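Local atomic coordinates of putative SnoaL-like polyketide cyclase (Shewanella denitrificans, PDB entry 3LZA), a protein that is of unproven function but probably acts as a SnoaL-like polyketide cyclase, with a fold of the NTF2 superfamily. Residues L113-D116 / R121-E124; L14-A19 / S29-R34; V37-D40 / T45-I48; H23-L28 / A55-S60; H73-N76 / V81-I84. All coordinates share one frame; numbering follows the deposited sequence.

In the fold
All five contacts belong to one NTF2-like domain, a curved sheet carrying helices. Contacts 1, 3 and 5 are antiparallel hairpins of that sheet: contacts 3 and 5 hold its two end strands, and the centres of these two contacts lie about 19 Å apart, while contact 1 holds the inner strands 102-115 and 122-129. Contact 5 is the buried one, largely apolar and reaching the second subunit; contact 3 carries a lysine on an aromatic ring toward the surface, and contact 1 is part buried, with a classic bulge. Contact 2 joins a helix to a loop by a tyrosine cluster, contact 4 two helices by apolar packing, and they touch each other through helices 8-21 and 25-29.

Contact 1. Residues L113-D116 / R121-E124; sequences LKFD and RLTE
Lys114 of strand 102-115 faces two residues of the partner strand, Thr123 and Glu124, so this hairpin end of the NTF2-like sheet contains a classic beta bulge. Lys114 O is the shared acceptor: Thr123 N binds it at 2.7 Å, and Glu124 N adds a weak bond of 3.3 Å to the same Lys114 O. In return Lys114 N reaches Glu124 O at 2.9 Å. Beyond the bulge Asp116 N binds Arg121 O, closing the ladder near the turn.

On the buried side Leu122 turns back over the partner strand. Its CD1 rests over one face of the Phe115 ring, 4.3 Å from the centroid and offset toward the rim, and the same methyl also meets Leu113 CD2, the two leucines crossing at about a right angle. With CG anti to the carbonyl carbon (chi1 -61°), the Phe115 ring swings into line for this methyl, while Arg121 C lies at its edge. Helix 8-21 covers this cluster: Tyr16 touches both leucines, and Leu12 touches Phe115. Arg121 NH1 bonds to Tyr32 O, a link to the 29-34 loop, and Asp116 OD1 accepts from Asn118 N in the turn.

The side with Lys114, Thr123 and Glu124 is more polar. Lys114 CE passes Thr123 CG2. A bend at chi3 (65°) turns the lysine end, and one water closes the gap between the opposite charges, accepting from Lys114 NZ at 3.0 Å and donating to Glu124 OE1 at 2.6 Å.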
# COMPACT_ATOMS: atom_id res chain seq x y z
N LEU A 113 3.22 8.09 2.97
CA LEU A 113 3.85 9.37 3.05
C LEU A 113 5.30 9.16 3.43
O LEU A 113 5.60 8.45 4.38
CB LEU A 113 3.10 10.28 4.05
CG LEU A 113 1.61 10.54 3.80
CD1 LEU A 113 0.98 11.29 5.00
CD2 LEU A 113 1.36 11.34 2.51
N LYS A 114 6.21 9.76 2.67
CA LYS A 114 7.61 9.74 3.00
C LYS A 114 8.09 11.17 3.19
O LYS A 114 8.11 11.95 2.23
CB LYS A 114 8.42 9.02 1.91
CG LYS A 114 9.93 9.03 2.19
CD LYS A 114 10.70 8.18 1.21
CE LYS A 114 10.62 8.70 -0.20
NZ LYS A 114 11.59 7.96 -1.09
N PHE A 115 8.48 11.49 4.42
CA PHE A 115 8.99 12.80 4.79
C PHE A 115 10.50 12.80 4.82
O PHE A 115 11.12 11.75 5.00
CB PHE A 115 8.45 13.20 6.17
CG PHE A 115 6.97 13.28 6.22
CD1 PHE A 115 6.30 14.44 5.83
CD2 PHE A 115 6.22 12.19 6.61
CE1 PHE A 115 4.91 14.50 5.83
CE2 PHE A 115 4.83 12.24 6.62
CZ PHE A 115 4.18 13.40 6.23
N ASP A 116 11.10 13.96 4.58
CA ASP A 116 12.51 14.15 4.79
C ASP A 116 12.66 14.39 6.30
O ASP A 116 12.08 15.35 6.82
CB ASP A 116 13.00 15.33 3.92
CG ASP A 116 14.44 15.74 4.20
OD1 ASP A 116 14.98 15.41 5.27
OD2 ASP A 116 15.04 16.42 3.34
N ARG A 121 9.36 17.98 5.58
CA ARG A 121 8.56 18.18 4.37
C ARG A 121 8.36 16.86 3.64
O ARG A 121 9.20 15.94 3.73
CB ARG A 121 9.23 19.20 3.44
CG ARG A 121 9.58 20.54 4.10
CD ARG A 121 8.90 21.71 3.40
NE ARG A 121 9.18 22.99 4.05
CZ ARG A 121 8.48 24.12 3.89
NH1 ARG A 121 7.40 24.16 3.11
NH2 ARG A 121 8.84 25.23 4.54
N LEU A 122 7.27 16.77 2.88
CA LEU A 122 6.93 15.57 2.12
C LEU A 122 7.81 15.38 0.88
O LEU A 122 7.98 16.31 0.07
CB LEU A 122 5.46 15.63 1.69
CG LEU A 122 4.99 14.38 0.98
CD1 LEU A 122 4.58 13.34 2.04
CD2 LEU A 122 3.85 14.72 0.01
N THR A 123 8.41 14.20 0.73
CA THR A 123 9.19 13.87 -0.45
C THR A 123 8.22 13.26 -1.48
O THR A 123 8.15 13.68 -2.65
CB THR A 123 10.30 12.88 -0.12
OG1 THR A 123 11.29 13.59 0.64
CG2 THR A 123 10.90 12.29 -1.39
N GLU A 124 7.44 12.29 -1.01
CA GLU A 124 6.47 11.58 -1.89
C GLU A 124 5.28 11.07 -1.08
O GLU A 124 5.46 10.48 -0.01
CB GLU A 124 7.14 10.40 -2.56
CG GLU A 124 6.25 9.68 -3.64
CD GLU A 124 6.87 8.46 -4.32
OE1 GLU A 124 7.82 7.83 -3.78
OE2 GLU A 124 6.37 8.10 -5.40
O HOH W 1 10.23 8.83 -3.62

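Contact 2. Residues L14-A19 / S29-R34; sequences LGYIKA and SKYYNR
Tyr16 of helix 8-21 points the edge of its ring into the face of Tyr31, a T-shaped pair with planes at 84° and centroids of the Tyr16 and Tyr31 rings 5.6 Å apart. Tyr16 CB sits almost straight over the Tyr31 centroid at 4.2 Å, a CH-pi contact, and Tyr16 CD2 meets Tyr31 CB in the plane of the Tyr16 ring. The Tyr31 ring thus lies along the helix backbone, where its OH comes to 3.4 Å from Gly15 C.

Tyr32 follows Tyr31 at the end of a type I turn and runs roughly perpendicular to Tyr16. Its CE1 presses on the Tyr16 edge, 3.5 Å from Tyr16 CE2. The two phenols end in a hydrogen bond: Tyr32 OH donates to Tyr16 OH at 2.8 Å, and Tyr16 OH is also bonded to Gln125 OE1, which links the buried phenols to strand 122-129. Tyr16 CG is anti to the backbone N (chi1 176°), which sends the ring out of the helix so that its CD2-CE2 edge meets both Tyr31 and Tyr32.

Around the cluster, Leu113 of strand 102-115 touches Tyr16 and Phe115 touches Tyr31, Leu28 of helix 25-29 touches Tyr16, and Ile53 and Ile54 of helix 50-61 lie against Tyr32.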
# COMPACT_ATOMS: atom_id res chain seq x y z
N LEU A 14 -0.26 12.32 10.50
CA LEU A 14 -1.65 12.70 10.89
C LEU A 14 -1.93 14.19 10.72
O LEU A 14 -3.06 14.58 10.32
CB LEU A 14 -1.98 12.24 12.32
CG LEU A 14 -2.18 10.73 12.54
CD1 LEU A 14 -2.48 10.39 14.01
CD2 LEU A 14 -3.26 10.13 11.61
N GLY A 15 -0.90 14.99 10.96
CA GLY A 15 -0.97 16.46 10.80
C GLY A 15 -1.20 16.83 9.35
O GLY A 15 -1.97 17.75 9.03
N TYR A 16 -0.51 16.11 8.48
CA TYR A 16 -0.61 16.26 7.04
C TYR A 16 -1.98 15.86 6.55
O TYR A 16 -2.65 16.64 5.88
CB TYR A 16 0.50 15.42 6.36
CG TYR A 16 0.44 15.42 4.87
CD1 TYR A 16 -0.34 14.51 4.20
CD2 TYR A 16 1.18 16.34 4.11
CE1 TYR A 16 -0.40 14.49 2.85
CE2 TYR A 16 1.12 16.34 2.73
CZ TYR A 16 0.32 15.43 2.09
OH TYR A 16 0.24 15.38 0.70
N ILE A 17 -2.45 14.68 6.98
CA ILE A 17 -3.80 14.21 6.61
C ILE A 17 -4.91 15.14 7.18
O ILE A 17 -5.92 15.38 6.57
CB ILE A 17 -4.00 12.73 7.07
CG1 ILE A 17 -3.10 11.80 6.24
CG2 ILE A 17 -5.46 12.32 7.04
CD1 ILE A 17 -3.41 11.76 4.78
N LYS A 18 -4.73 15.65 8.37
CA LYS A 18 -5.72 16.57 8.91
C LYS A 18 -5.87 17.82 8.01
O LYS A 18 -7.01 18.20 7.62
CB LYS A 18 -5.34 16.95 10.35
CG LYS A 18 -6.33 17.88 11.06
CD LYS A 18 -5.89 18.05 12.54
CE LYS A 18 -6.89 18.90 13.32
NZ LYS A 18 -7.26 20.11 12.61
N ALA A 19 -4.73 18.40 7.62
CA ALA A 19 -4.72 19.60 6.76
C ALA A 19 -5.33 19.27 5.38
O ALA A 19 -6.14 20.03 4.85
CB ALA A 19 -3.27 20.21 6.64
N SER A 29 0.42 23.55 2.78
CA SER A 29 1.56 24.07 2.04
C SER A 29 2.84 24.03 2.83
O SER A 29 3.87 23.91 2.22
CB SER A 29 1.35 25.51 1.55
OG SER A 29 1.31 26.44 2.59
N LYS A 30 2.78 24.15 4.17
CA LYS A 30 3.98 23.97 5.02
C LYS A 30 4.70 22.62 4.85
O LYS A 30 5.92 22.51 5.14
CB LYS A 30 3.66 24.12 6.54
CG LYS A 30 3.01 25.43 7.02
CD LYS A 30 3.60 26.71 6.43
CE LYS A 30 2.80 27.95 6.88
NZ LYS A 30 1.77 28.35 5.84
N TYR A 31 3.98 21.58 4.42
CA TYR A 31 4.58 20.26 4.21
C TYR A 31 5.21 20.05 2.85
O TYR A 31 5.91 19.06 2.66
CB TYR A 31 3.56 19.15 4.44
CG TYR A 31 3.06 19.05 5.85
CD1 TYR A 31 3.74 18.28 6.80
CD2 TYR A 31 1.91 19.70 6.24
CE1 TYR A 31 3.25 18.16 8.12
CE2 TYR A 31 1.41 19.61 7.55
CZ TYR A 31 2.09 18.84 8.48
OH TYR A 31 1.57 18.76 9.75
N TYR A 32 4.92 20.92 1.89
CA TYR A 32 5.44 20.80 0.54
C TYR A 32 6.60 21.74 0.20
O TYR A 32 6.67 22.90 0.66
CB TYR A 32 4.33 21.07 -0.50
CG TYR A 32 3.09 20.22 -0.43
CD1 TYR A 32 3.16 18.85 -0.25
CD2 TYR A 32 1.83 20.79 -0.67
CE1 TYR A 32 2.03 18.08 -0.21
CE2 TYR A 32 0.68 20.03 -0.63
CZ TYR A 32 0.78 18.65 -0.42
OH TYR A 32 -0.37 17.87 -0.38
N ASN A 33 7.51 21.22 -0.61
CA ASN A 33 8.52 22.03 -1.32
C ASN A 33 8.32 21.88 -2.84
O ASN A 33 7.40 21.21 -3.28
CB ASN A 33 9.92 21.59 -0.92
CG ASN A 33 10.17 20.11 -1.18
OD1 ASN A 33 10.05 19.63 -2.31
ND2 ASN A 33 10.52 19.38 -0.13
N ARG A 34 9.17 22.51 -3.64
CA ARG A 34 9.06 22.42 -5.11
C ARG A 34 9.21 21.00 -5.67
O ARG A 34 8.80 20.74 -6.78
CB ARG A 34 10.11 23.36 -5.78
CG ARG A 34 11.54 22.75 -5.75
CD ARG A 34 12.56 23.46 -6.62
NE ARG A 34 12.64 24.88 -6.30
CZ ARG A 34 13.40 25.43 -5.33
NH1 ARG A 34 14.15 24.67 -4.53
NH2 ARG A 34 13.41 26.75 -5.17

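Contact 3. Residues V37-D40 / T45-I48; sequences VFYD and TKYI
Tyr39 carries the ammonium group of Lys46 over one face of its ring: Lys46 NZ stands 3.8 Å from the Tyr39 centroid and only 8° off the normal, a cation-pi contact over the ring centre. Lys46 CE follows it over the same face as a CH-pi contact. At the ring edge, in plane, lies Thr45 O, 3.4 Å from Tyr39 CD1. Tyr47 and Phe38 point to the opposite side of the sheet; there the Tyr47 ring stacks on Phe56 of helix 50-61.

The lysine arrives by folding back. Its chain is bent at chi3 (-50°) and chi4, and on the way Lys46 CG presses on Val37 CG1 at 3.4 Å, a tight carbon contact. The non-hydrogen-bonded pairs Val37-Ile48 and Tyr39-Lys46 put their side chains on this face, and Phe38, Asp40, Thr45 and Tyr47 take the other.

Between the faces, strands 37-40 and 45-48 run antiparallel as a hairpin. Phe38 and Tyr47 exchange two bonds, Phe38 N to Tyr47 O and Tyr47 N to Phe38 O, each 2.9 Å, and Asp40 and Thr45 form the next hydrogen-bonded pair. A water donates to Phe38 O at 3.2 Å and also bonds Thr45 OG1. Asp40 OD2 bonds Tyr131 OH, while its OD1 bonds Thr42 OG1 and Ala43 N in the connecting turn.

The chemistry thus differs by face: on one, a lysine charge is held on an aromatic ring that probably stabilises it; on the other, Phe38 and Tyr47 meet the helix while the aspartate is held by hydrogen bonds.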
# COMPACT_ATOMS: atom_id res chain seq x y z
N VAL A 37 6.23 15.14 -4.50
CA VAL A 37 5.45 14.39 -5.48
C VAL A 37 4.23 13.79 -4.83
O VAL A 37 4.34 13.16 -3.78
CB VAL A 37 6.34 13.28 -6.15
CG1 VAL A 37 5.53 12.45 -7.13
CG2 VAL A 37 7.60 13.94 -6.85
N PHE A 38 3.07 14.04 -5.45
CA PHE A 38 1.75 13.47 -5.10
C PHE A 38 1.39 12.55 -6.25
O PHE A 38 0.99 13.01 -7.30
CB PHE A 38 0.68 14.59 -4.96
CG PHE A 38 -0.58 14.15 -4.27
CD1 PHE A 38 -1.27 13.03 -4.67
CD2 PHE A 38 -1.10 14.91 -3.20
CE1 PHE A 38 -2.46 12.63 -4.01
CE2 PHE A 38 -2.30 14.51 -2.55
CZ PHE A 38 -2.95 13.37 -2.96
N TYR A 39 1.55 11.24 -6.01
CA TYR A 39 1.43 10.20 -6.98
C TYR A 39 0.24 9.29 -6.67
O TYR A 39 0.23 8.61 -5.66
CB TYR A 39 2.72 9.37 -6.99
CG TYR A 39 2.85 8.25 -8.01
CD1 TYR A 39 2.20 8.27 -9.24
CD2 TYR A 39 3.66 7.17 -7.73
CE1 TYR A 39 2.38 7.25 -10.16
CE2 TYR A 39 3.81 6.13 -8.63
CZ TYR A 39 3.16 6.17 -9.83
OH TYR A 39 3.37 5.17 -10.72
N ASP A 40 -0.73 9.24 -7.56
CA ASP A 40 -1.76 8.22 -7.45
C ASP A 40 -1.36 7.10 -8.41
O ASP A 40 -1.57 7.24 -9.64
CB ASP A 40 -3.14 8.74 -7.81
CG ASP A 40 -4.23 7.71 -7.53
OD1 ASP A 40 -4.05 6.54 -7.93
OD2 ASP A 40 -5.24 8.07 -6.90
N THR A 45 -1.37 9.25 -12.12
CA THR A 45 -1.27 10.68 -12.17
C THR A 45 -0.29 11.17 -11.11
O THR A 45 -0.17 10.60 -10.02
CB THR A 45 -2.60 11.36 -11.91
OG1 THR A 45 -3.05 11.02 -10.63
CG2 THR A 45 -3.67 10.90 -12.94
N LYS A 46 0.39 12.24 -11.46
CA LYS A 46 1.36 12.84 -10.58
C LYS A 46 1.26 14.39 -10.58
O LYS A 46 1.23 15.04 -11.64
CB LYS A 46 2.73 12.38 -11.01
CG LYS A 46 3.81 12.50 -10.03
CD LYS A 46 5.07 11.77 -10.54
CE LYS A 46 4.76 10.38 -11.02
NZ LYS A 46 5.70 9.41 -10.45
N TYR A 47 1.24 14.96 -9.39
CA TYR A 47 1.31 16.40 -9.21
C TYR A 47 2.57 16.76 -8.42
O TYR A 47 2.85 16.15 -7.39
CB TYR A 47 0.03 16.90 -8.53
CG TYR A 47 -1.16 16.62 -9.42
CD1 TYR A 47 -1.47 17.45 -10.49
CD2 TYR A 47 -1.93 15.47 -9.24
CE1 TYR A 47 -2.55 17.17 -11.32
CE2 TYR A 47 -3.00 15.18 -10.07
CZ TYR A 47 -3.31 16.01 -11.09
OH TYR A 47 -4.37 15.70 -11.91
N ILE A 48 3.33 17.73 -8.90
CA ILE A 48 4.66 17.97 -8.37
C ILE A 48 4.85 19.41 -7.92
O ILE A 48 4.64 20.34 -8.69
CB ILE A 48 5.75 17.58 -9.41
CG1 ILE A 48 5.58 16.11 -9.85
CG2 ILE A 48 7.13 17.78 -8.79
CD1 ILE A 48 6.30 15.73 -11.08
O HOH W 2 -2.03 12.28 -7.98

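Contact 4. Residues H23-L28 / A55-S60; sequences HDYQTL and AFLQRS
The short helix 25-29 begins right after a Schellman motif, with His23 as its C-prime residue at positive phi, has ended helix 8-21, and it is set against helix 50-61, with Tyr25 and Leu28 meeting Leu57 across the contact. Within the NTF2-like domain this joins helix 25-29 to helix 50-61, elements separated by the hairpin 37-48.

The Tyr25 ring lies against helix 50-61. Its CE1 meets Leu57 CB at 3.8 Å and its CE2 lies 3.9 Å from Gln58 CG, so the ring straddles two successive residues, and its plane is nearly perpendicular to the Gln58 amide (84°). A chi1 of -53° sets the ring beside the backbone N and carries it toward helix 50-61, where it also touches Ile54 and His61. Deeper in, Leu28 lies crosswise to Leu57. Leu28 CD2 and Leu57 CD1 are only 3.3 Å apart, a tight carbon contact; Leu20 and Tyr32 also touch Leu57, and Tyr16 and Ala19 touch Leu28.

Asp24 caps the N-terminus of the helix that carries Tyr25 and Leu28. Its OD1 accepts from Thr27 N at 3.1 Å, and Thr27 OG1 donates to Asp24 OD2 at 2.6 Å, both meeting the carboxylate from above its plane.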
# COMPACT_ATOMS: atom_id res chain seq x y z
N HIS A 23 -9.21 20.61 4.00
CA HIS A 23 -9.04 21.58 2.92
C HIS A 23 -8.30 22.84 3.40
O HIS A 23 -8.63 23.98 3.01
CB HIS A 23 -10.37 21.94 2.24
CG HIS A 23 -11.27 20.77 2.00
ND1 HIS A 23 -10.94 19.73 1.14
CD2 HIS A 23 -12.50 20.49 2.48
CE1 HIS A 23 -11.93 18.85 1.13
NE2 HIS A 23 -12.89 19.30 1.92
N ASP A 24 -7.29 22.63 4.25
CA ASP A 24 -6.57 23.74 4.87
C ASP A 24 -5.24 23.90 4.12
O ASP A 24 -4.25 23.26 4.45
CB ASP A 24 -6.37 23.44 6.35
CG ASP A 24 -5.49 24.43 7.06
OD1 ASP A 24 -5.04 25.44 6.47
OD2 ASP A 24 -5.21 24.19 8.28
N TYR A 25 -5.21 24.79 3.13
CA TYR A 25 -4.06 24.83 2.22
C TYR A 25 -2.91 25.68 2.76
O TYR A 25 -1.76 25.50 2.34
CB TYR A 25 -4.49 25.24 0.81
CG TYR A 25 -5.63 24.37 0.30
CD1 TYR A 25 -5.47 22.98 0.21
CD2 TYR A 25 -6.85 24.92 -0.10
CE1 TYR A 25 -6.52 22.15 -0.23
CE2 TYR A 25 -7.92 24.09 -0.53
CZ TYR A 25 -7.71 22.71 -0.62
OH TYR A 25 -8.70 21.84 -1.03
N GLN A 26 -3.21 26.55 3.73
CA GLN A 26 -2.16 27.28 4.40
C GLN A 26 -1.35 26.30 5.20
O GLN A 26 -0.13 26.26 5.07
CB GLN A 26 -2.73 28.42 5.29
CG GLN A 26 -3.43 29.56 4.53
CD GLN A 26 -4.88 29.26 4.15
OE1 GLN A 26 -5.55 28.47 4.83
NE2 GLN A 26 -5.36 29.86 3.05
N THR A 27 -2.01 25.46 6.00
CA THR A 27 -1.30 24.44 6.76
C THR A 27 -0.68 23.39 5.84
O THR A 27 0.44 23.01 6.06
CB THR A 27 -2.22 23.75 7.79
OG1 THR A 27 -2.74 24.76 8.64
CG2 THR A 27 -1.49 22.70 8.68
N LEU A 28 -1.42 22.92 4.84
CA LEU A 28 -0.91 21.87 3.97
C LEU A 28 0.40 22.30 3.25
O LEU A 28 1.38 21.52 3.17
CB LEU A 28 -2.00 21.39 2.99
CG LEU A 28 -1.72 20.11 2.23
CD1 LEU A 28 -1.48 18.94 3.22
CD2 LEU A 28 -2.82 19.80 1.26
N ALA A 55 -3.03 23.58 -6.24
CA ALA A 55 -3.95 23.94 -7.32
C ALA A 55 -4.86 22.77 -7.71
O ALA A 55 -6.05 22.99 -7.98
CB ALA A 55 -3.18 24.54 -8.56
N PHE A 56 -4.33 21.55 -7.72
CA PHE A 56 -5.11 20.35 -8.03
C PHE A 56 -6.12 20.03 -6.93
O PHE A 56 -7.25 19.68 -7.21
CB PHE A 56 -4.16 19.14 -8.31
CG PHE A 56 -4.85 17.79 -8.29
CD1 PHE A 56 -5.69 17.41 -9.33
CD2 PHE A 56 -4.64 16.91 -7.25
CE1 PHE A 56 -6.32 16.14 -9.31
CE2 PHE A 56 -5.26 15.67 -7.23
CZ PHE A 56 -6.10 15.30 -8.28
N LEU A 57 -5.72 20.19 -5.68
CA LEU A 57 -6.60 19.92 -4.57
C LEU A 57 -7.70 20.96 -4.52
O LEU A 57 -8.84 20.64 -4.24
CB LEU A 57 -5.82 19.93 -3.24
CG LEU A 57 -4.85 18.78 -3.02
CD1 LEU A 57 -4.11 18.96 -1.70
CD2 LEU A 57 -5.51 17.39 -3.11
N GLN A 58 -7.38 22.21 -4.83
CA GLN A 58 -8.41 23.25 -4.93
C GLN A 58 -9.46 22.94 -5.99
O GLN A 58 -10.64 23.07 -5.72
CB GLN A 58 -7.82 24.61 -5.26
CG GLN A 58 -7.03 25.24 -4.16
CD GLN A 58 -6.28 26.45 -4.67
OE1 GLN A 58 -6.04 26.57 -5.87
NE2 GLN A 58 -6.00 27.39 -3.80
N ARG A 59 -9.04 22.57 -7.20
CA ARG A 59 -9.99 22.20 -8.27
C ARG A 59 -10.85 20.97 -7.87
O ARG A 59 -12.06 20.95 -8.11
CB ARG A 59 -9.22 21.86 -9.56
CG ARG A 59 -8.56 23.05 -10.24
CD ARG A 59 -8.04 22.71 -11.66
NE ARG A 59 -7.02 21.65 -11.70
CZ ARG A 59 -5.71 21.85 -11.50
NH1 ARG A 59 -5.26 23.07 -11.24
NH2 ARG A 59 -4.85 20.85 -11.55
N SER A 60 -10.20 19.99 -7.27
CA SER A 60 -10.83 18.70 -6.92
C SER A 60 -11.86 18.81 -5.83
O SER A 60 -12.93 18.19 -5.91
CB SER A 60 -9.78 17.67 -6.46
OG SER A 60 -8.84 17.39 -7.46

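Contact 5. Residues H73-N76 / V81-I84; sequences HMFN and VVMI
Phe75 lies flat along Val82, and this pair forms the apolar centre of the hairpin between strands 66-77 and 80-93. Val82 CB stands over one ring face, 3.9 Å from the Phe75 centroid, with CG1 at 3.6 Å from Phe75 CZ. The ring can lie back over its cross-strand neighbour because Phe75 CG sits between the backbone N and the carbonyl carbon (chi1 53°). Its edge continues the packing, where Ile84 CD1 meets Phe75 CE1 at 4.0 Å.

On the opposite face the selenomethionines Met74 and Met83 are paired, Met74 CB to Met83 CG at 3.8 Å, and Asn76 CB meets Val81 CG2 beside them.

The strands are antiparallel, and the backbone carries the polar part. Phe75 with Val82 and His73 with Ile84 form hydrogen-bonded pairs; Val82 N to Phe75 O is 2.8 Å and nearly straight at 174°, while His73 N to Ile84 O is longer at 3.3 Å. At the polar edge Asn76 OD1 bonds Gln10 and its ND2 bonds Gly78 O, and His73 NE2 bonds Asp130 of the second subunit.

The face with Met74 and Val81 is covered by helix 8-21, through Leu14 and Ala13, and Met83 also touches Thr111 and Leu113 of strand 102-115. The Phe75 and Ile84 face reaches the dimer partner, where Ile84 packs on Ile84 of the second subunit.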
# COMPACT_ATOMS: atom_id res chain seq x y z
N HIS A 73 -5.67 1.31 10.20
CA HIS A 73 -4.37 0.97 10.74
C HIS A 73 -3.29 1.84 10.10
O HIS A 73 -3.33 2.13 8.90
CB HIS A 73 -4.04 -0.51 10.50
CG HIS A 73 -2.77 -0.95 11.19
ND1 HIS A 73 -2.51 -0.67 12.52
CD2 HIS A 73 -1.68 -1.59 10.72
CE1 HIS A 73 -1.32 -1.16 12.84
NE2 HIS A 73 -0.79 -1.72 11.77
N MSE A 74 -2.29 2.19 10.90
CA MSE A 74 -1.11 2.89 10.38
C MSE A 74 0.12 2.41 11.07
O MSE A 74 0.06 1.96 12.24
CB MSE A 74 -1.25 4.41 10.51
CG MSE A 74 -1.24 4.92 11.91
SE MSE A 74 -1.75 6.75 11.80
CE MSE A 74 0.00 7.54 11.44
N PHE A 75 1.23 2.48 10.34
CA PHE A 75 2.54 2.08 10.84
C PHE A 75 3.66 2.78 10.11
O PHE A 75 3.40 3.42 9.12
CB PHE A 75 2.73 0.55 10.75
CG PHE A 75 2.49 -0.06 9.39
CD1 PHE A 75 1.23 -0.45 8.97
CD2 PHE A 75 3.56 -0.32 8.55
CE1 PHE A 75 1.06 -1.09 7.73
CE2 PHE A 75 3.40 -0.93 7.33
CZ PHE A 75 2.14 -1.32 6.92
N ASN A 76 4.90 2.69 10.63
CA ASN A 76 6.02 3.30 9.91
C ASN A 76 7.32 2.55 10.06
O ASN A 76 7.54 1.81 11.05
CB ASN A 76 6.24 4.76 10.37
CG ASN A 76 6.78 4.84 11.78
OD1 ASN A 76 6.08 4.53 12.75
ND2 ASN A 76 8.06 5.21 11.92
N VAL A 81 5.57 6.32 6.15
CA VAL A 81 4.42 6.07 6.98
C VAL A 81 3.38 5.44 6.08
O VAL A 81 3.15 5.89 4.95
CB VAL A 81 3.88 7.37 7.70
CG1 VAL A 81 2.64 7.05 8.60
CG2 VAL A 81 4.96 8.02 8.58
N VAL A 82 2.73 4.39 6.57
CA VAL A 82 1.74 3.66 5.76
C VAL A 82 0.39 3.69 6.45
O VAL A 82 0.29 3.38 7.63
CB VAL A 82 2.16 2.15 5.55
CG1 VAL A 82 1.13 1.38 4.70
CG2 VAL A 82 3.50 2.06 4.90
N MSE A 83 -0.66 4.02 5.71
CA MSE A 83 -1.98 4.19 6.27
C MSE A 83 -3.01 3.43 5.44
O MSE A 83 -3.09 3.61 4.25
CB MSE A 83 -2.29 5.70 6.29
CG MSE A 83 -1.44 6.43 7.29
SE MSE A 83 -1.60 8.34 7.08
CE MSE A 83 -0.71 8.48 5.45
N ILE A 84 -3.74 2.51 6.09
CA ILE A 84 -4.75 1.67 5.46
C ILE A 84 -6.13 2.09 5.94
O ILE A 84 -6.34 2.26 7.13
CB ILE A 84 -4.55 0.17 5.83
CG1 ILE A 84 -3.16 -0.31 5.43
CG2 ILE A 84 -5.66 -0.71 5.22
CD1 ILE A 84 -2.66 -1.44 6.24